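Local coordinates for fibronectin type III domain-containing protein 5 (Homo sapiens, PDB 4LSD) that is the precursor of the myokine irisin, a dimeric fibronectin type III hormone that probably mediates effects of exercise by inducing browning of white fat, at residues A[32-37]-A[49-54]; A[72-77]-A[84-89]. One frame throughout, in Å; residues are numbered along the deposited sequence.

Both interactions belong to the four-stranded antiparallel sheet of this fibronectin type III domain, whose order is 46-52, 31-40, 69-78, 89-92. Interaction 1 pairs the first two strands; interaction 2 joins strand 69-78 to the segment leading into strand 89-92. They follow one another along the chain, the first closing before the second opens, and their centres lie about 11 Å apart. The middle strands tie them together, the carbonyl O of Ala35 probably accepting a hydrogen bond from the N of Gln75 at 2.9 Å. Interaction 1 lies on the margin where a second subunit continues the sheet into the dimer, whereas interaction 2 is toward the other margin, and its two segments are not touched by that subunit.

Interaction 1. Residues A[32-37]-A[49-54]; sequences IGFAIS and IQEVNT
Phe34 and Glu51 face each other as an antiparallel hydrogen-bonded pair, their side chains side by side and pointing the same way. The amide N of Phe34 gives to Glu51 O at 2.9 Å, and Glu51 N returns a bond to Phe34 O at 3.0 Å. With chi1 at 76°, CG of Phe34 stands between its own backbone N and carbonyl carbon, and the ring leans toward the other strand, one face centred over Glu51 N. From the CB of Glu51, 3.4 Å from Phe34 CE2, the chain runs extended beside the ring: CG meets CZ of Phe34 at 3.8 Å, CD lies beside CE2, and OE1 is 3.3 Å from Phe34 CE2, the carboxylate plane turned 53° from the ring. OE2 makes a salt bridge to Arg47 of the second subunit, a residue required for dimerization. An alanine in place of Phe34 would probably open a gap beside Glu51 and between the sheets, where the ring meets Trp23 and Cys59. Strands 31-40 and 46-52 form a beta hairpin of the fibronectin type III domain; strand 69-78 flanks the first, and Gln50 to Val52 pair with a strand of the second subunit, continuing the sheet.

Interaction 2. Residues A[72-77]-A[84-89]; sequences VHVQAI and PASEPV
An edge of the four-stranded sheet of the fibronectin type III sandwich is formed here, where the connection leaving strand 69-78 comes back antiparallel to it and becomes strand 89-92. Val72 and Val89 make a regular hydrogen-bonded pair, Val72 N giving to Val89 O and Val89 N giving to Val72 O, both at 3.0 Å. Two residues further along strand 69-78 the exchange is different. Ser86 N still gives to Val74 O, at 2.8 Å, but Val74 N finds a side-chain hydroxyl, Ser86 OG, at 3.1 Å. A chi1 of 65° sets this OG between the backbone N and carbonyl carbon of Ser86. The same hydroxyl gives its proton to Glu87 O at 3.1 Å, approaching from above the carbonyl plane, so that OG both accepts and donates. On the other side of the strand, His73 lies beside Pro88 with the two side chains pointing the same way. One face of the imidazole receives Pro88 CA, 3.6 Å above the plane and offset toward the rim, while CE1 of His73 reaches Pro88 CB at 3.3 Å. Ser86 O lies at the ring's edge, near its plane, 3.6 Å from ND1 of His73. Inward, Val74 and Ser86 both touch Pro6 and Val9, and Val89 packs on Val9 and Val11. The serine hydroxyl thus stands in for a backbone carbonyl, satisfying the buried N-H of Val74 where the incoming segment has not yet become a strand. Pro88 has no N-H to offer the strand, and its ring lies against the partly exposed imidazole, a contact that is probably mainly van der Waals.

Interaction 1. Residues A[32-37]-A[49-54]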
ATOM      1  N   ILE A  32      -9.837  -1.044 -14.008  1.00 43.43           N
ATOM      2  CA  ILE A  32     -10.563  -0.986 -12.743  1.00 42.03           C
ATOM      3  C   ILE A  32      -9.667  -0.785 -11.525  1.00 43.06           C
ATOM      4  O   ILE A  32     -10.159  -0.567 -10.418  1.00 45.08           O
ATOM      5  CB  ILE A  32     -11.386  -2.274 -12.524  1.00 40.38           C
ATOM      6  CG1 ILE A  32     -10.462  -3.469 -12.243  1.00 37.12           C
ATOM      7  CG2 ILE A  32     -12.231  -2.544 -13.761  1.00 33.14           C
ATOM      8  CD1 ILE A  32     -11.205  -4.786 -12.068  1.00 28.61           C
ATOM      9  N   GLY A  33      -8.357  -0.847 -11.726  1.00 39.94           N
ATOM     10  CA  GLY A  33      -7.451  -0.685 -10.609  1.00 41.62           C
ATOM     11  C   GLY A  33      -5.996  -0.582 -11.011  1.00 40.56           C
ATOM     12  O   GLY A  33      -5.663  -0.375 -12.179  1.00 42.11           O
ATOM     13  N   PHE A  34      -5.120  -0.738 -10.031  1.00 40.89           N
ATOM     14  CA  PHE A  34      -3.697  -0.641 -10.282  1.00 40.40           C
ATOM     15  C   PHE A  34      -2.877  -1.357  -9.218  1.00 39.38           C
ATOM     16  O   PHE A  34      -3.340  -1.572  -8.101  1.00 38.05           O
ATOM     17  CB  PHE A  34      -3.292   0.819 -10.278  1.00 37.47           C
ATOM     18  CG  PHE A  34      -3.220   1.420  -8.898  1.00 34.10           C
ATOM     19  CD1 PHE A  34      -2.070   1.276  -8.120  1.00 35.47           C
ATOM     20  CD2 PHE A  34      -4.300   2.122  -8.372  1.00 34.99           C
ATOM     21  CE1 PHE A  34      -1.996   1.823  -6.843  1.00 32.18           C
ATOM     22  CE2 PHE A  34      -4.239   2.675  -7.091  1.00 31.25           C
ATOM     23  CZ  PHE A  34      -3.085   2.526  -6.325  1.00 38.88           C
ATOM     24  N   ALA A  35      -1.646  -1.709  -9.565  1.00 40.60           N
ATOM     25  CA  ALA A  35      -0.738  -2.345  -8.619  1.00 37.46           C
ATOM     26  C   ALA A  35       0.575  -1.596  -8.745  1.00 36.62           C
ATOM     27  O   ALA A  35       1.064  -1.366  -9.849  1.00 42.20           O
ATOM     28  CB  ALA A  35      -0.546  -3.808  -8.950  1.00 32.37           C
ATOM     29  N   ILE A  36       1.135  -1.189  -7.615  1.00 35.10           N
ATOM     30  CA  ILE A  36       2.406  -0.464  -7.614  1.00 37.63           C
ATOM     31  C   ILE A  36       3.454  -1.221  -6.790  1.00 42.79           C
ATOM     32  O   ILE A  36       3.121  -1.873  -5.796  1.00 43.90           O
ATOM     33  CB  ILE A  36       2.246   0.973  -7.037  1.00 37.13           C
ATOM     34  CG1 ILE A  36       1.798   1.938  -8.134  1.00 45.26           C
ATOM     35  CG2 ILE A  36       3.558   1.465  -6.449  1.00 43.26           C
ATOM     36  CD1 ILE A  36       1.770   3.395  -7.690  1.00 43.83           C
ATOM     37  N   SER A  37       4.713  -1.146  -7.228  1.00 44.20           N
ATOM     38  CA  SER A  37       5.841  -1.781  -6.537  1.00 43.42           C
ATOM     39  C   SER A  37       6.783  -0.670  -6.178  1.00 39.89           C
ATOM     40  O   SER A  37       7.035   0.226  -6.983  1.00 40.89           O
ATOM     41  CB  SER A  37       6.628  -2.739  -7.431  1.00 45.56           C
ATOM     42  OG  SER A  37       5.827  -3.796  -7.907  1.00 64.66           O
ATOM     43  N   ILE A  49       1.463  -1.857  -3.295  1.00 41.15           N
ATOM     44  CA  ILE A  49       0.146  -1.281  -3.070  1.00 35.42           C
ATOM     45  C   ILE A  49      -0.744  -1.643  -4.235  1.00 34.62           C
ATOM     46  O   ILE A  49      -0.336  -1.542  -5.382  1.00 36.96           O
ATOM     47  CB  ILE A  49       0.175   0.238  -2.985  1.00 37.36           C
ATOM     48  CG1 ILE A  49       1.101   0.689  -1.860  1.00 38.27           C
ATOM     49  CG2 ILE A  49      -1.237   0.751  -2.727  1.00 35.97           C
ATOM     50  CD1 ILE A  49       1.335   2.177  -1.837  1.00 41.92           C
ATOM     51  N   GLN A  50      -1.960  -2.085  -3.942  1.00 37.29           N
ATOM     52  CA  GLN A  50      -2.910  -2.443  -4.993  1.00 34.42           C
ATOM     53  C   GLN A  50      -4.260  -1.860  -4.593  1.00 35.50           C
ATOM     54  O   GLN A  50      -4.601  -1.835  -3.419  1.00 36.10           O
ATOM     55  CB  GLN A  50      -3.037  -3.968  -5.137  1.00 33.09           C
ATOM     56  CG  GLN A  50      -3.901  -4.407  -6.309  1.00 39.70           C
ATOM     57  CD  GLN A  50      -4.349  -5.867  -6.225  1.00 52.55           C
ATOM     58  OE1 GLN A  50      -5.349  -6.194  -5.574  1.00 62.37           O
ATOM     59  NE2 GLN A  50      -3.605  -6.751  -6.880  1.00 53.68           N
ATOM     60  N   GLU A  51      -5.001  -1.340  -5.560  1.00 33.59           N
ATOM     61  CA  GLU A  51      -6.330  -0.804  -5.296  1.00 28.12           C
ATOM     62  C   GLU A  51      -7.155  -1.229  -6.480  1.00 30.85           C
ATOM     63  O   GLU A  51      -6.718  -1.138  -7.619  1.00 39.81           O
ATOM     64  CB  GLU A  51      -6.330   0.722  -5.165  1.00 34.24           C
ATOM     65  CG  GLU A  51      -5.686   1.224  -3.887  1.00 35.98           C
ATOM     66  CD  GLU A  51      -5.909   2.709  -3.665  1.00 46.09           C
ATOM     67  OE1 GLU A  51      -6.331   3.387  -4.624  1.00 53.26           O
ATOM     68  OE2 GLU A  51      -5.659   3.197  -2.537  1.00 49.75           O
ATOM     69  N   VAL A  52      -8.351  -1.718  -6.205  1.00 35.39           N
ATOM     70  CA  VAL A  52      -9.227  -2.185  -7.256  1.00 30.47           C
ATOM     71  C   VAL A  52     -10.601  -1.556  -7.056  1.00 35.58           C
ATOM     72  O   VAL A  52     -10.917  -1.078  -5.961  1.00 38.17           O
ATOM     73  CB  VAL A  52      -9.269  -3.731  -7.223  1.00 37.91           C
ATOM     74  CG1 VAL A  52     -10.387  -4.276  -8.083  1.00 39.55           C
ATOM     75  CG2 VAL A  52      -7.926  -4.265  -7.722  1.00 39.99           C
ATOM     76  N   ASN A  53     -11.400  -1.536  -8.121  1.00 35.05           N
ATOM     77  CA  ASN A  53     -12.737  -0.950  -8.116  1.00 37.16           C
ATOM     78  C   ASN A  53     -12.656   0.542  -7.799  1.00 38.54           C
ATOM     79  O   ASN A  53     -13.390   1.062  -6.961  1.00 38.71           O
ATOM     80  CB  ASN A  53     -13.628  -1.656  -7.103  1.00 38.86           C
ATOM     81  CG  ASN A  53     -15.069  -1.691  -7.545  1.00 46.13           C
ATOM     82  OD1 ASN A  53     -15.347  -1.830  -8.734  1.00 39.58           O
ATOM     83  ND2 ASN A  53     -15.993  -1.585  -6.600  1.00 43.26           N
ATOM     84  N   THR A  54     -11.747   1.219  -8.492  1.00 38.36           N
ATOM     85  CA  THR A  54     -11.521   2.645  -8.312  1.00 39.18           C
ATOM     86  C   THR A  54     -11.231   3.274  -9.676  1.00 41.95           C
ATOM     87  O   THR A  54     -10.906   2.574 -10.634  1.00 42.23           O
ATOM     88  CB  THR A  54     -10.313   2.872  -7.386  1.00 35.76           C
ATOM     89  OG1 THR A  54     -10.103   4.274  -7.186  1.00 40.06           O
ATOM     90  CG2 THR A  54      -9.057   2.260  -8.004  1.00 32.98           C
TER

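Interaction 2. Residues A[72-77]-A[84-89]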
ATOM      1  N   VAL A  72       9.911   2.825  -8.718  1.00 47.82           N
ATOM      2  CA  VAL A  72       8.508   2.471  -8.650  1.00 41.06           C
ATOM      3  C   VAL A  72       8.031   1.986 -10.002  1.00 41.28           C
ATOM      4  O   VAL A  72       8.395   2.554 -11.025  1.00 44.94           O
ATOM      5  CB  VAL A  72       7.679   3.715  -8.247  1.00 44.13           C
ATOM      6  CG1 VAL A  72       6.239   3.596  -8.735  1.00 39.61           C
ATOM      7  CG2 VAL A  72       7.724   3.898  -6.742  1.00 41.25           C
ATOM      8  N   HIS A  73       7.219   0.935 -10.012  1.00 39.89           N
ATOM      9  CA  HIS A  73       6.657   0.430 -11.262  1.00 41.83           C
ATOM     10  C   HIS A  73       5.156   0.394 -11.073  1.00 42.55           C
ATOM     11  O   HIS A  73       4.667   0.012 -10.013  1.00 48.06           O
ATOM     12  CB  HIS A  73       7.130  -0.990 -11.588  1.00 41.37           C
ATOM     13  CG  HIS A  73       8.573  -1.078 -11.973  1.00 49.93           C
ATOM     14  ND1 HIS A  73       8.997  -1.157 -13.278  1.00 55.11           N
ATOM     15  CD2 HIS A  73       9.689  -1.081 -11.206  1.00 48.73           C
ATOM     16  CE1 HIS A  73      10.321  -1.203 -13.304  1.00 53.05           C
ATOM     17  NE2 HIS A  73      10.760  -1.156 -12.062  1.00 50.35           N
ATOM     18  N   VAL A  74       4.421   0.791 -12.101  1.00 37.25           N
ATOM     19  CA  VAL A  74       2.974   0.780 -12.020  1.00 40.35           C
ATOM     20  C   VAL A  74       2.448  -0.252 -12.998  1.00 42.41           C
ATOM     21  O   VAL A  74       3.067  -0.517 -14.021  1.00 48.09           O
ATOM     22  CB  VAL A  74       2.381   2.157 -12.377  1.00 42.29           C
ATOM     23  CG1 VAL A  74       0.877   2.155 -12.131  1.00 38.68           C
ATOM     24  CG2 VAL A  74       3.050   3.236 -11.564  1.00 39.67           C
ATOM     25  N   GLN A  75       1.311  -0.848 -12.670  1.00 45.52           N
ATOM     26  CA  GLN A  75       0.679  -1.851 -13.525  1.00 42.30           C
ATOM     27  C   GLN A  75      -0.821  -1.549 -13.526  1.00 44.53           C
ATOM     28  O   GLN A  75      -1.344  -1.027 -12.546  1.00 47.43           O
ATOM     29  CB  GLN A  75       0.919  -3.249 -12.964  1.00 41.80           C
ATOM     30  CG  GLN A  75       0.077  -4.317 -13.627  1.00 48.13           C
ATOM     31  CD  GLN A  75       0.188  -5.643 -12.917  1.00 46.90           C
ATOM     32  OE1 GLN A  75       0.576  -6.647 -13.509  1.00 53.77           O
ATOM     33  NE2 GLN A  75      -0.146  -5.653 -11.635  1.00 47.55           N
ATOM     34  N   ALA A  76      -1.519  -1.863 -14.610  1.00 41.52           N
ATOM     35  CA  ALA A  76      -2.948  -1.590 -14.660  1.00 38.41           C
ATOM     36  C   ALA A  76      -3.752  -2.880 -14.574  1.00 42.82           C
ATOM     37  O   ALA A  76      -3.438  -3.865 -15.241  1.00 48.14           O
ATOM     38  CB  ALA A  76      -3.294  -0.833 -15.931  1.00 34.24           C
ATOM     39  N   ILE A  77      -4.799  -2.860 -13.753  1.00 43.28           N
ATOM     40  CA  ILE A  77      -5.645  -4.034 -13.552  1.00 41.26           C
ATOM     41  C   ILE A  77      -6.949  -3.910 -14.319  1.00 38.03           C
ATOM     42  O   ILE A  77      -7.602  -2.876 -14.283  1.00 39.09           O
ATOM     43  CB  ILE A  77      -6.028  -4.220 -12.064  1.00 42.03           C
ATOM     44  CG1 ILE A  77      -4.807  -4.027 -11.162  1.00 38.28           C
ATOM     45  CG2 ILE A  77      -6.649  -5.596 -11.860  1.00 33.24           C
ATOM     46  CD1 ILE A  77      -3.828  -5.150 -11.200  1.00 40.76           C
ATOM     47  N   PRO A  84       1.440  -5.215 -18.378  1.00 50.21           N
ATOM     48  CA  PRO A  84       2.855  -5.357 -18.035  1.00 46.34           C
ATOM     49  C   PRO A  84       3.252  -4.132 -17.235  1.00 43.25           C
ATOM     50  O   PRO A  84       2.505  -3.163 -17.186  1.00 46.06           O
ATOM     51  CB  PRO A  84       3.563  -5.423 -19.400  1.00 42.93           C
ATOM     52  CG  PRO A  84       2.517  -5.006 -20.407  1.00 44.79           C
ATOM     53  CD  PRO A  84       1.228  -5.471 -19.814  1.00 42.63           C
ATOM     54  N   ALA A  85       4.419  -4.175 -16.606  1.00 43.00           N
ATOM     55  CA  ALA A  85       4.872  -3.033 -15.821  1.00 42.63           C
ATOM     56  C   ALA A  85       5.093  -1.818 -16.714  1.00 47.38           C
ATOM     57  O   ALA A  85       5.506  -1.943 -17.864  1.00 48.77           O
ATOM     58  CB  ALA A  85       6.163  -3.368 -15.099  1.00 33.92           C
ATOM     59  N   SER A  86       4.832  -0.639 -16.168  1.00 45.45           N
ATOM     60  CA  SER A  86       5.049   0.594 -16.892  1.00 45.38           C
ATOM     61  C   SER A  86       6.564   0.705 -16.878  1.00 51.96           C
ATOM     62  O   SER A  86       7.254  -0.155 -16.319  1.00 48.87           O
ATOM     63  CB  SER A  86       4.498   1.774 -16.104  1.00 43.94           C
ATOM     64  OG  SER A  86       5.253   1.916 -14.907  1.00 35.62           O
ATOM     65  N   GLU A  87       7.079   1.788 -17.448  1.00 55.07           N
ATOM     66  CA  GLU A  87       8.516   2.020 -17.430  1.00 55.78           C
ATOM     67  C   GLU A  87       8.832   2.437 -15.999  1.00 55.88           C
ATOM     68  O   GLU A  87       8.048   3.142 -15.358  1.00 56.14           O
ATOM     69  CB  GLU A  87       8.914   3.162 -18.373  1.00 54.47           C
ATOM     70  CG  GLU A  87       8.948   2.800 -19.832  1.00 59.13           C
ATOM     71  CD  GLU A  87       9.772   1.554 -20.104  1.00 65.45           C
ATOM     72  OE1 GLU A  87      10.921   1.482 -19.601  1.00 64.87           O
ATOM     73  OE2 GLU A  87       9.270   0.655 -20.824  1.00 62.17           O
ATOM     74  N   PRO A  88       9.980   2.002 -15.473  1.00 55.03           N
ATOM     75  CA  PRO A  88      10.353   2.362 -14.106  1.00 54.49           C
ATOM     76  C   PRO A  88      10.454   3.854 -13.939  1.00 55.41           C
ATOM     77  O   PRO A  88      10.956   4.532 -14.826  1.00 60.94           O
ATOM     78  CB  PRO A  88      11.713   1.679 -13.918  1.00 55.28           C
ATOM     79  CG  PRO A  88      12.161   1.329 -15.330  1.00 52.86           C
ATOM     80  CD  PRO A  88      10.885   0.976 -16.011  1.00 53.45           C
ATOM     81  N   VAL A  89       9.953   4.372 -12.825  1.00 54.90           N
ATOM     82  CA  VAL A  89      10.083   5.791 -12.558  1.00 51.26           C
ATOM     83  C   VAL A  89      11.080   5.854 -11.419  1.00 53.21           C
ATOM     84  O   VAL A  89      10.959   5.116 -10.436  1.00 50.26           O
ATOM     85  CB  VAL A  89       8.758   6.450 -12.144  1.00 55.50           C
ATOM     86  CG1 VAL A  89       9.038   7.778 -11.420  1.00 50.09           C
ATOM     87  CG2 VAL A  89       7.932   6.731 -13.387  1.00 60.88           C
TER